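Local coordinates for protein argonaute (Methanocaldococcus jannaschii, PDB 5G5S) that cleaves single-stranded DNA targets guided by short complementary DNA strands, using divalent metal ions, and may defend its archaeal host against invading genetic elements, at residues 144-148 and 617-621; 178-182 and 696-700; 187-191 and 229-233; 310-314 and 325-329; 315-319 and 342-347. One frame throughout, in Å; residues are numbered along the deposited sequence.

How the contacts relate
None of the five contacts is fully buried. Contacts 1, 2 and 4 are partly buried, whereas contacts 3 and 5 lie at the surface. Contacts 1 and 2 lie on opposite sides of the chain's centre, and each joins parts some 500 residues apart through side chains meeting side chains and backbone: lysine-carboxylate pairs in both, with a ring stack added in contact 1. Contact 3, within the PAZ domain, is nearly all apolar. Contacts 4 and 5 share strands 314-317 and 323-326 of one small sheet and touch each other, I326 packing on Y344 and V316; each centres on a pair of backbone hydrogen bonds flanked by a tyrosine ring that carries aliphatic carbons on one face.

Contact 1: residues 144-148 and 617-621; sequences VKKHD and VFGND
H147 and F618 meet as an offset stack, their ring centroids 4.5 Å apart and the planes inclined by 22°. The phenyl edge carrying CD1 and CE1 slides under one face of the imidazole, while H147 CB sits over the face of the phenyl ring in a CH-pi contact. With CG anti to the backbone N (chi1 -171°), the imidazole swings over F618 and at the same time brings ND1 to the turn beyond it, where G619 N donates a hydrogen bond to H147 ND1 (3.1 Å), approaching 17° out of the ring plane. The other polar grip comes from K145. Its chain bends at chi2 and chi3, keeping CB against F618 CE2 (3.8 Å) and carrying the ammonium to the carbonyl of the same glycine, K145 NZ to G619 O being 2.9 Å. The same nitrogen forms a salt bridge to D621 OD2 (3.3 Å).

G619 lies against the strand itself: its CA is 3.1 Å from K146 O, a C-H...O contact. It belongs to a type I' turn, F618 to D621, that makes the hairpin between strands 614-618 and 621-625 of the PIWI sheet. The tip of this hairpin is thus docked on the end of strand 134-147. In the second shell, E101 forms a further salt bridge with K145, Y605 OH hydrogen-bonds D621 OD2, and Y152 meets F618 edge-to-face. Since G619 N donates to ND1, that nitrogen is probably unprotonated here, and K145, in salt bridges with two carboxylates, probably keeps its positive charge.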
# COMPACT_ATOMS: atom_id res chain seq x y z
N VAL A 144 -15.97 -16.69 -2.59
CA VAL A 144 -16.12 -18.05 -2.05
C VAL A 144 -14.77 -18.73 -1.90
O VAL A 144 -13.87 -18.52 -2.72
CB VAL A 144 -17.32 -18.94 -2.51
CG1 VAL A 144 -18.22 -18.23 -3.51
CG2 VAL A 144 -16.91 -20.32 -2.99
N LYS A 145 -14.60 -19.46 -0.80
CA LYS A 145 -13.35 -20.15 -0.46
C LYS A 145 -13.59 -21.58 -0.12
O LYS A 145 -14.53 -21.89 0.61
CB LYS A 145 -12.60 -19.42 0.68
CG LYS A 145 -11.92 -18.09 0.27
CD LYS A 145 -10.80 -18.21 -0.79
CE LYS A 145 -9.67 -19.13 -0.40
NZ LYS A 145 -8.79 -19.44 -1.55
N LYS A 146 -12.76 -22.48 -0.67
CA LYS A 146 -12.83 -23.89 -0.36
C LYS A 146 -11.82 -24.14 0.74
O LYS A 146 -10.64 -23.83 0.57
CB LYS A 146 -12.61 -24.80 -1.57
CG LYS A 146 -13.16 -26.20 -1.30
CD LYS A 146 -12.84 -27.22 -2.38
CE LYS A 146 -13.42 -28.56 -2.00
NZ LYS A 146 -12.92 -29.66 -2.86
N HIS A 147 -12.31 -24.54 1.90
CA HIS A 147 -11.48 -24.89 3.04
C HIS A 147 -11.92 -26.31 3.34
O HIS A 147 -13.12 -26.56 3.48
CB HIS A 147 -11.72 -23.97 4.22
CG HIS A 147 -10.74 -24.16 5.33
ND1 HIS A 147 -9.40 -23.87 5.20
CD2 HIS A 147 -10.91 -24.61 6.60
CE1 HIS A 147 -8.78 -24.14 6.33
NE2 HIS A 147 -9.67 -24.58 7.20
N ASP A 148 -10.95 -27.22 3.45
CA ASP A 148 -11.20 -28.65 3.62
C ASP A 148 -12.07 -29.04 2.43
O ASP A 148 -11.70 -28.78 1.29
CB ASP A 148 -11.79 -29.05 4.98
CG ASP A 148 -10.76 -29.01 6.08
OD1 ASP A 148 -9.80 -28.23 5.96
OD2 ASP A 148 -10.90 -29.77 7.05
N VAL A 617 -4.08 -19.87 7.89
CA VAL A 617 -4.21 -20.26 6.48
C VAL A 617 -5.66 -20.69 6.23
O VAL A 617 -6.16 -21.60 6.89
CB VAL A 617 -3.18 -21.35 6.06
CG1 VAL A 617 -3.44 -21.85 4.64
CG2 VAL A 617 -1.74 -20.85 6.18
N PHE A 618 -6.34 -20.03 5.29
CA PHE A 618 -7.72 -20.38 4.96
C PHE A 618 -7.81 -20.69 3.46
O PHE A 618 -7.64 -19.79 2.63
CB PHE A 618 -8.70 -19.29 5.40
CG PHE A 618 -10.15 -19.72 5.38
CD1 PHE A 618 -10.63 -20.65 6.30
CD2 PHE A 618 -11.04 -19.19 4.45
CE1 PHE A 618 -11.97 -21.04 6.29
CE2 PHE A 618 -12.37 -19.59 4.43
CZ PHE A 618 -12.83 -20.52 5.35
N GLY A 619 -8.02 -21.98 3.15
CA GLY A 619 -8.10 -22.52 1.80
C GLY A 619 -6.98 -22.03 0.89
O GLY A 619 -7.25 -21.41 -0.15
N ASN A 620 -5.73 -22.26 1.31
CA ASN A 620 -4.51 -21.81 0.62
C ASN A 620 -4.12 -20.32 0.78
O ASN A 620 -3.04 -19.94 0.36
CB ASN A 620 -4.42 -22.30 -0.84
CG ASN A 620 -4.59 -23.80 -0.99
OD1 ASN A 620 -5.41 -24.27 -1.78
ND2 ASN A 620 -3.84 -24.58 -0.21
N ASP A 621 -4.98 -19.49 1.41
CA ASP A 621 -4.63 -18.07 1.62
C ASP A 621 -4.11 -17.85 3.03
O ASP A 621 -4.71 -18.33 3.99
CB ASP A 621 -5.84 -17.13 1.41
CG ASP A 621 -6.42 -17.04 0.02
OD1 ASP A 621 -5.66 -17.27 -0.96
OD2 ASP A 621 -7.61 -16.68 -0.10

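Contact 2: residues 178-182 and 696-700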
# COMPACT_ATOMS: atom_id res chain seq x y z
N LEU A 178 -2.96 19.59 -5.05
CA LEU A 178 -3.48 18.58 -5.96
C LEU A 178 -2.51 17.39 -6.09
O LEU A 178 -2.95 16.24 -6.10
CB LEU A 178 -3.78 19.19 -7.34
CG LEU A 178 -4.65 18.35 -8.28
CD1 LEU A 178 -6.06 18.20 -7.73
CD2 LEU A 178 -4.69 18.95 -9.66
N GLU A 179 -1.19 17.67 -6.14
CA GLU A 179 -0.12 16.65 -6.24
C GLU A 179 -0.11 15.72 -5.03
O GLU A 179 0.15 14.53 -5.18
CB GLU A 179 1.26 17.30 -6.45
CG GLU A 179 1.33 18.14 -7.72
CD GLU A 179 2.63 18.86 -8.03
OE1 GLU A 179 3.44 19.10 -7.11
OE2 GLU A 179 2.82 19.22 -9.21
N GLU A 180 -0.47 16.24 -3.84
CA GLU A 180 -0.58 15.48 -2.60
C GLU A 180 -1.71 14.43 -2.65
O GLU A 180 -1.79 13.58 -1.75
CB GLU A 180 -0.79 16.43 -1.41
CG GLU A 180 0.48 17.06 -0.89
CD GLU A 180 1.64 16.12 -0.67
OE1 GLU A 180 1.47 15.12 0.07
OE2 GLU A 180 2.72 16.35 -1.26
N TYR A 181 -2.59 14.52 -3.67
CA TYR A 181 -3.72 13.61 -3.88
C TYR A 181 -3.44 12.48 -4.87
O TYR A 181 -4.30 11.64 -5.11
CB TYR A 181 -5.03 14.40 -4.15
CG TYR A 181 -5.56 15.04 -2.88
CD1 TYR A 181 -5.04 16.24 -2.42
CD2 TYR A 181 -6.48 14.37 -2.07
CE1 TYR A 181 -5.45 16.79 -1.20
CE2 TYR A 181 -6.90 14.91 -0.86
CZ TYR A 181 -6.39 16.13 -0.43
OH TYR A 181 -6.79 16.66 0.76
N VAL A 182 -2.19 12.42 -5.39
CA VAL A 182 -1.73 11.33 -6.26
C VAL A 182 -1.76 10.03 -5.41
O VAL A 182 -1.21 10.00 -4.31
CB VAL A 182 -0.34 11.59 -6.89
CG1 VAL A 182 0.17 10.37 -7.63
CG2 VAL A 182 -0.37 12.80 -7.82
N LEU A 696 6.99 9.73 -6.42
CA LEU A 696 7.35 10.05 -7.80
C LEU A 696 6.14 10.61 -8.57
O LEU A 696 6.30 11.49 -9.42
CB LEU A 696 7.95 8.82 -8.48
CG LEU A 696 8.85 9.04 -9.70
CD1 LEU A 696 9.50 10.43 -9.72
CD2 LEU A 696 9.89 7.95 -9.78
N GLY A 697 4.94 10.12 -8.22
CA GLY A 697 3.68 10.58 -8.78
C GLY A 697 3.37 12.00 -8.34
O GLY A 697 2.74 12.76 -9.08
N LYS A 698 3.83 12.38 -7.12
CA LYS A 698 3.64 13.75 -6.64
C LYS A 698 4.76 14.70 -7.06
O LYS A 698 4.83 15.85 -6.60
CB LYS A 698 3.21 13.87 -5.17
CG LYS A 698 3.88 12.98 -4.18
CD LYS A 698 3.15 12.98 -2.85
CE LYS A 698 2.04 11.98 -2.77
NZ LYS A 698 1.40 12.00 -1.44
N ASN A 699 5.59 14.25 -8.01
CA ASN A 699 6.71 14.96 -8.60
C ASN A 699 7.87 15.28 -7.64
O ASN A 699 8.48 16.34 -7.74
CB ASN A 699 6.27 16.13 -9.51
CG ASN A 699 5.30 15.71 -10.60
OD1 ASN A 699 5.61 14.88 -11.47
ND2 ASN A 699 4.08 16.25 -10.55
N TRP A 700 8.20 14.31 -6.74
CA TRP A 700 9.38 14.38 -5.87
C TRP A 700 10.57 14.12 -6.80
O TRP A 700 10.43 13.39 -7.79
CB TRP A 700 9.37 13.26 -4.81
CG TRP A 700 8.75 13.61 -3.49
CD1 TRP A 700 7.42 13.53 -3.16
CD2 TRP A 700 9.44 13.96 -2.28
NE1 TRP A 700 7.24 13.87 -1.84
CE2 TRP A 700 8.47 14.13 -1.27
CE3 TRP A 700 10.79 14.17 -1.96
CZ2 TRP A 700 8.80 14.50 0.04
CZ3 TRP A 700 11.12 14.53 -0.66
CH2 TRP A 700 10.13 14.71 0.32
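V182 and K698 make the close part of this contact, each against backbone of the other segment. V182 straddles the carbonyl end of G697: with CG1 anti to the backbone N (chi1 172°), CG1 rests on G697 CA and C, while CG2 lies 3.4 Å from G697 O. The glycine has no side chain to hold the valine off. K698 CB in turn presses on E179 O, 3.1 Å away. These residues lie at the C-terminal parts of two helices. Helix 684-697 closes in a Schellman motif with N699, at positive phi, as the C-prime residue, and a type I turn runs from E179 to V182 at the end of the other, so that PAZ and PIWI sequences meet through their helix termini.

The polar side chains are held more loosely. K698 bends at chi3 and sends NZ to E180 OE1, a salt bridge that is long at 3.5 Å and weak as a hydrogen bond. E180 reaches it by folding back at chi2, since its CB starts away from the other segment. E179 OE2 and N699 ND2 merely lie near each other, carboxylate and amide planes 66° apart; E179 OE1 has its salt bridge with K449 of helix 442-452, which also donates to K698 O.

Contact 3: residues 187-191 and 229-233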
# COMPACT_ATOMS: atom_id res chain seq x y z
N ILE A 187 -13.76 9.82 -8.89
CA ILE A 187 -14.86 9.55 -9.82
C ILE A 187 -15.03 10.82 -10.64
O ILE A 187 -14.81 11.91 -10.11
CB ILE A 187 -16.19 9.14 -9.09
CG1 ILE A 187 -16.70 10.21 -8.08
CG2 ILE A 187 -16.10 7.76 -8.44
CD1 ILE A 187 -17.86 11.02 -8.54
N PHE A 188 -15.39 10.70 -11.92
CA PHE A 188 -15.70 11.89 -12.72
C PHE A 188 -17.18 12.10 -12.39
O PHE A 188 -17.98 11.17 -12.56
CB PHE A 188 -15.43 11.66 -14.23
CG PHE A 188 -16.11 12.61 -15.18
CD1 PHE A 188 -15.96 13.99 -15.05
CD2 PHE A 188 -16.88 12.13 -16.24
CE1 PHE A 188 -16.60 14.87 -15.93
CE2 PHE A 188 -17.51 13.02 -17.13
CZ PHE A 188 -17.37 14.38 -16.96
N LYS A 189 -17.52 13.27 -11.81
CA LYS A 189 -18.86 13.61 -11.30
C LYS A 189 -20.09 12.91 -11.90
O LYS A 189 -20.80 12.27 -11.12
CB LYS A 189 -19.08 15.11 -11.07
CG LYS A 189 -20.22 15.37 -10.09
CD LYS A 189 -20.70 16.78 -10.08
CE LYS A 189 -21.60 16.96 -8.89
NZ LYS A 189 -22.23 18.29 -8.87
N PRO A 190 -20.38 12.99 -13.23
CA PRO A 190 -21.59 12.33 -13.76
C PRO A 190 -21.63 10.81 -13.56
O PRO A 190 -22.71 10.25 -13.36
CB PRO A 190 -21.58 12.70 -15.25
CG PRO A 190 -20.74 13.92 -15.34
CD PRO A 190 -19.68 13.74 -14.30
N ASN A 191 -20.47 10.15 -13.57
CA ASN A 191 -20.42 8.71 -13.36
C ASN A 191 -19.68 8.31 -12.05
O ASN A 191 -18.45 8.15 -12.06
CB ASN A 191 -19.88 8.00 -14.61
CG ASN A 191 -20.12 6.52 -14.67
OD1 ASN A 191 -20.87 5.95 -13.88
ND2 ASN A 191 -19.48 5.85 -15.63
N SER A 229 -24.13 24.64 -15.25
CA SER A 229 -25.12 24.05 -14.34
C SER A 229 -24.57 22.93 -13.45
O SER A 229 -24.96 22.85 -12.28
CB SER A 229 -26.30 23.51 -15.14
OG SER A 229 -26.90 24.51 -15.95
N THR A 230 -23.70 22.04 -14.00
CA THR A 230 -23.11 20.86 -13.37
C THR A 230 -21.85 21.14 -12.55
O THR A 230 -21.73 20.65 -11.42
CB THR A 230 -22.79 19.78 -14.45
OG1 THR A 230 -23.96 19.51 -15.22
CG2 THR A 230 -22.27 18.46 -13.86
N PHE A 231 -20.89 21.85 -13.15
CA PHE A 231 -19.57 22.11 -12.58
C PHE A 231 -19.33 23.51 -12.01
O PHE A 231 -18.41 23.69 -11.20
CB PHE A 231 -18.49 21.70 -13.61
CG PHE A 231 -18.64 20.29 -14.15
CD1 PHE A 231 -18.47 19.18 -13.32
CD2 PHE A 231 -18.92 20.07 -15.49
CE1 PHE A 231 -18.58 17.88 -13.82
CE2 PHE A 231 -19.02 18.76 -16.00
CZ PHE A 231 -18.84 17.68 -15.16
N GLY A 232 -20.15 24.47 -12.41
CA GLY A 232 -20.09 25.86 -11.94
C GLY A 232 -19.23 26.77 -12.80
O GLY A 232 -18.97 26.49 -13.97
N GLU A 233 -18.81 27.90 -12.19
CA GLU A 233 -17.93 28.90 -12.80
C GLU A 233 -16.54 28.25 -13.02
O GLU A 233 -15.75 28.09 -12.08
CB GLU A 233 -17.85 30.16 -11.90
CG GLU A 233 -17.37 31.42 -12.59
CD GLU A 233 -18.32 32.00 -13.62
OE1 GLU A 233 -19.43 32.42 -13.24
OE2 GLU A 233 -17.93 32.05 -14.81
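The PAZ domain, which holds the 3' end of the guide DNA, supplies both sides of this contact: the end of strand 185-188 with the turn after it, and the last turn of helix 225-231. The side chains of F188 and F231 run at about a right angle to each other, yet their ring planes are only about 23° apart; they meet at F188 CE1 and F231 CZ, 3.7 Å apart. The aromatic edge of F231 also receives two aliphatic groups near its plane, K189 CB at 3.9 Å from F231 CE1 and P190 CD at 4.1 Å from F231 CZ. P190 CD does double duty, since it also sits over the centre of one face of F188. On F231 the corresponding place is taken by T230 CG2, 3.6 Å above the ring plane.

The strand belongs to the sheet that also contains 194-200 and 255-260, and I216 of helix 206-219 touches both phenylalanines, while F254 stacks on F231. F188 itself lies about 5 Å from Y196 and 6 Å from Y219, side chain to side chain, both of which interact with the guide DNA. On the exposed side K189 runs extended beyond CG, its CG anti to the backbone N (chi1 -158°), alongside the helix end. There K189 NZ approaches T230 O to 3.5 Å without forming a hydrogen bond.

Contact 4: residues 310-314 and 325-329; sequences NNTPL and KIYST
Y327 presents one ring face to P313 and an edge to N311. P313 CB stands over that face, displaced toward the rim, 3.9 Å from the ring centroid in a CH-pi contact, and P313 CG touches Y327 CE2. In the plane of the ring, at its edge, N311 O lies 3.4 Å from Y327 CD2. The amide of N311 is inclined 37° to the phenol ring, with ND2 near Y327 CB and OD1 hydrogen-bonded to K667. K325 runs beside the proline on the same course as its ring, bending at chi3 and chi4 to bring NZ to 3.4 Å from P313 CG; its charge is met by a salt bridge with D494.

Beyond the proline, L314 and I326 exchange two backbone hydrogen bonds, from L314 N to I326 O and from I326 N to L314 O (2.8 Å). Their side chains lie on one face of the sheet, where L314 CB meets I326 CG2 and L314 CD1 reaches T329 CG2 at 3.8 Å. T329 OG1 is hydrogen-bonded to R678. This antiparallel hydrogen-bonded pair stands at the open end of the beta hairpin formed by strands 314-317 and 323-326.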
# COMPACT_ATOMS: atom_id res chain seq x y z
N ASN A 310 6.71 -14.94 16.67
CA ASN A 310 7.72 -14.66 17.69
C ASN A 310 8.13 -13.21 17.60
O ASN A 310 8.15 -12.64 16.50
CB ASN A 310 8.95 -15.55 17.49
CG ASN A 310 8.64 -17.02 17.58
OD1 ASN A 310 7.87 -17.47 18.44
ND2 ASN A 310 9.24 -17.79 16.70
N ASN A 311 8.44 -12.59 18.74
CA ASN A 311 8.87 -11.20 18.79
C ASN A 311 10.36 -11.21 18.49
O ASN A 311 11.19 -11.24 19.40
CB ASN A 311 8.54 -10.59 20.16
CG ASN A 311 8.82 -9.11 20.26
OD1 ASN A 311 8.57 -8.34 19.32
ND2 ASN A 311 9.29 -8.68 21.42
N THR A 312 10.70 -11.28 17.20
CA THR A 312 12.07 -11.38 16.71
C THR A 312 12.95 -10.24 17.21
O THR A 312 12.54 -9.08 17.14
CB THR A 312 12.06 -11.66 15.20
OG1 THR A 312 11.37 -12.89 14.98
CG2 THR A 312 13.47 -11.74 14.58
N PRO A 313 14.12 -10.53 17.80
CA PRO A 313 14.97 -9.44 18.28
C PRO A 313 15.68 -8.74 17.13
O PRO A 313 15.76 -9.27 16.01
CB PRO A 313 15.94 -10.11 19.26
CG PRO A 313 15.75 -11.58 19.10
CD PRO A 313 14.78 -11.84 17.99
N LEU A 314 16.15 -7.53 17.41
CA LEU A 314 16.88 -6.69 16.49
C LEU A 314 18.29 -6.56 17.02
O LEU A 314 18.52 -6.69 18.22
CB LEU A 314 16.21 -5.31 16.36
CG LEU A 314 14.74 -5.29 15.89
CD1 LEU A 314 14.04 -4.02 16.32
CD2 LEU A 314 14.63 -5.49 14.39
N LYS A 325 21.39 -7.58 21.43
CA LYS A 325 19.98 -7.90 21.22
C LYS A 325 19.05 -6.86 21.83
O LYS A 325 19.17 -6.52 23.01
CB LYS A 325 19.64 -9.31 21.73
CG LYS A 325 19.50 -10.34 20.62
CD LYS A 325 19.79 -11.75 21.11
CE LYS A 325 18.55 -12.52 21.50
NZ LYS A 325 18.18 -13.53 20.48
N ILE A 326 18.14 -6.35 21.00
CA ILE A 326 17.11 -5.37 21.31
C ILE A 326 15.80 -5.98 20.80
O ILE A 326 15.82 -6.65 19.77
CB ILE A 326 17.50 -3.99 20.69
CG1 ILE A 326 18.00 -2.98 21.75
CG2 ILE A 326 16.48 -3.38 19.70
CD1 ILE A 326 16.95 -2.49 22.80
N TYR A 327 14.69 -5.83 21.54
CA TYR A 327 13.41 -6.42 21.12
C TYR A 327 12.45 -5.40 20.53
O TYR A 327 11.49 -5.77 19.85
CB TYR A 327 12.78 -7.23 22.26
CG TYR A 327 13.47 -8.55 22.49
CD1 TYR A 327 14.57 -8.64 23.35
CD2 TYR A 327 13.07 -9.70 21.82
CE1 TYR A 327 15.25 -9.84 23.53
CE2 TYR A 327 13.73 -10.92 22.01
CZ TYR A 327 14.82 -10.98 22.86
OH TYR A 327 15.48 -12.18 23.06
N SER A 328 12.71 -4.11 20.80
CA SER A 328 11.89 -3.01 20.30
C SER A 328 12.76 -1.77 20.06
O SER A 328 13.80 -1.63 20.69
CB SER A 328 10.76 -2.71 21.28
OG SER A 328 9.86 -1.73 20.78
N THR A 329 12.33 -0.87 19.16
CA THR A 329 13.08 0.37 18.88
C THR A 329 12.66 1.49 19.86
O THR A 329 13.23 2.59 19.83
CB THR A 329 12.94 0.79 17.41
OG1 THR A 329 11.56 1.02 17.12
CG2 THR A 329 13.56 -0.21 16.43

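Contact 5: residues 315-319 and 342-347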
# COMPACT_ATOMS: atom_id res chain seq x y z
N LEU A 315 19.24 -6.32 16.11
CA LEU A 315 20.63 -6.12 16.49
C LEU A 315 21.04 -4.69 16.19
O LEU A 315 20.67 -4.12 15.17
CB LEU A 315 21.55 -7.10 15.76
CG LEU A 315 21.47 -8.56 16.18
CD1 LEU A 315 22.22 -9.43 15.21
CD2 LEU A 315 22.03 -8.77 17.60
N VAL A 316 21.80 -4.10 17.10
CA VAL A 316 22.36 -2.75 17.07
C VAL A 316 23.77 -2.85 17.62
O VAL A 316 24.10 -3.87 18.23
CB VAL A 316 21.51 -1.75 17.91
CG1 VAL A 316 20.31 -1.26 17.13
CG2 VAL A 316 21.09 -2.34 19.25
N LYS A 317 24.59 -1.80 17.47
CA LYS A 317 25.92 -1.83 18.07
C LYS A 317 25.87 -1.16 19.45
O LYS A 317 24.97 -0.36 19.71
CB LYS A 317 26.98 -1.16 17.17
CG LYS A 317 27.07 -1.72 15.74
CD LYS A 317 27.62 -3.15 15.67
CE LYS A 317 28.08 -3.52 14.28
NZ LYS A 317 29.33 -2.80 13.90
N ASP A 318 26.79 -1.55 20.35
CA ASP A 318 26.93 -0.95 21.68
C ASP A 318 28.01 0.13 21.60
O ASP A 318 28.48 0.43 20.51
CB ASP A 318 27.25 -2.02 22.76
CG ASP A 318 28.42 -2.96 22.48
OD1 ASP A 318 29.43 -2.50 21.89
OD2 ASP A 318 28.34 -4.14 22.88
N VAL A 319 28.43 0.70 22.74
CA VAL A 319 29.46 1.75 22.71
C VAL A 319 30.86 1.29 22.19
O VAL A 319 31.64 2.11 21.71
CB VAL A 319 29.47 2.60 24.00
CG1 VAL A 319 30.42 2.02 25.05
CG2 VAL A 319 29.79 4.06 23.69
N LYS A 342 21.20 2.46 28.25
CA LYS A 342 22.24 1.91 27.38
C LYS A 342 22.32 2.65 26.04
O LYS A 342 21.29 2.84 25.39
CB LYS A 342 22.03 0.39 27.18
CG LYS A 342 23.19 -0.30 26.47
CD LYS A 342 23.00 -1.82 26.37
CE LYS A 342 23.94 -2.44 25.36
NZ LYS A 342 25.33 -2.59 25.89
N ILE A 343 23.54 3.11 25.67
CA ILE A 343 23.81 3.81 24.40
C ILE A 343 23.93 2.79 23.27
O ILE A 343 24.75 1.87 23.36
CB ILE A 343 25.07 4.74 24.48
CG1 ILE A 343 24.95 5.77 25.62
CG2 ILE A 343 25.35 5.43 23.11
CD1 ILE A 343 26.23 6.40 26.04
N TYR A 344 23.13 2.98 22.20
CA TYR A 344 23.09 2.13 21.01
C TYR A 344 23.62 2.87 19.79
O TYR A 344 23.20 4.00 19.52
CB TYR A 344 21.67 1.61 20.76
CG TYR A 344 21.11 0.79 21.89
CD1 TYR A 344 21.70 -0.42 22.26
CD2 TYR A 344 19.95 1.18 22.55
CE1 TYR A 344 21.16 -1.20 23.29
CE2 TYR A 344 19.40 0.40 23.57
CZ TYR A 344 20.01 -0.79 23.93
OH TYR A 344 19.47 -1.56 24.93
N LEU A 345 24.53 2.22 19.04
CA LEU A 345 25.17 2.78 17.84
C LEU A 345 24.75 2.08 16.53
O LEU A 345 24.39 0.89 16.56
CB LEU A 345 26.70 2.84 18.02
CG LEU A 345 27.24 3.71 19.18
CD1 LEU A 345 28.71 3.50 19.37
CD2 LEU A 345 26.96 5.20 18.96
N PRO A 346 24.74 2.79 15.38
CA PRO A 346 24.28 2.17 14.13
C PRO A 346 25.24 1.16 13.51
O PRO A 346 26.45 1.27 13.69
CB PRO A 346 24.07 3.37 13.20
CG PRO A 346 25.05 4.36 13.67
CD PRO A 346 25.08 4.22 15.16
N TYR A 347 24.68 0.20 12.77
CA TYR A 347 25.43 -0.83 12.05
C TYR A 347 26.23 -0.25 10.89
O TYR A 347 27.35 -0.70 10.66
CB TYR A 347 24.49 -1.94 11.52
CG TYR A 347 24.58 -3.22 12.31
CD1 TYR A 347 23.92 -3.35 13.54
CD2 TYR A 347 25.32 -4.30 11.85
CE1 TYR A 347 24.02 -4.51 14.29
CE2 TYR A 347 25.42 -5.48 12.59
CZ TYR A 347 24.77 -5.58 13.81
OH TYR A 347 24.84 -6.74 14.54
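K317 lies across the ring of Y347 at about a right angle, its CE over the centre of one face, 3.7 Å from the centroid and 12° off the ring normal. The chain turns at chi2 to bring CD and CE over the phenol and again at chi4, which leaves NZ 5.0 Å from the same centroid as a distant cation-pi partner. Against the rim of Y347 comes the neighbouring strand residue: V316 N lies in the ring plane at its edge, while L315 CB is 3.5 Å from Y347 OH. L315 and the tyrosine meet obliquely along the outer end of the ring.

Between these side chains the backbones pair at a single antiparallel bridge of the hydrogen-bonded kind. K317 N donates to L345 O (2.8 Å), and L345 N donates to K317 O (2.7 Å) from well above the carbonyl plane, 45° out of it. The 342-347 loop is thereby tied at one point to strand 314-317, whose small antiparallel sheet also holds 323-326 and 492-493; Y490 OH hydrogen-bonds Y344 O.

Y344 stands on the V316 side. Its ring meets V316 CG2 obliquely, Y344 CD1 being 3.6 Å from that methyl, and K317 O approaches the ring edge; K342 O lies over one face. Farther along, L345 CD1 packs on the backbone, 3.3 Å from D318 O, and against V319 CA. D318 OD1 is engaged by N322 N, while K342 NZ remains near the aspartate, beyond salt-bridge distance.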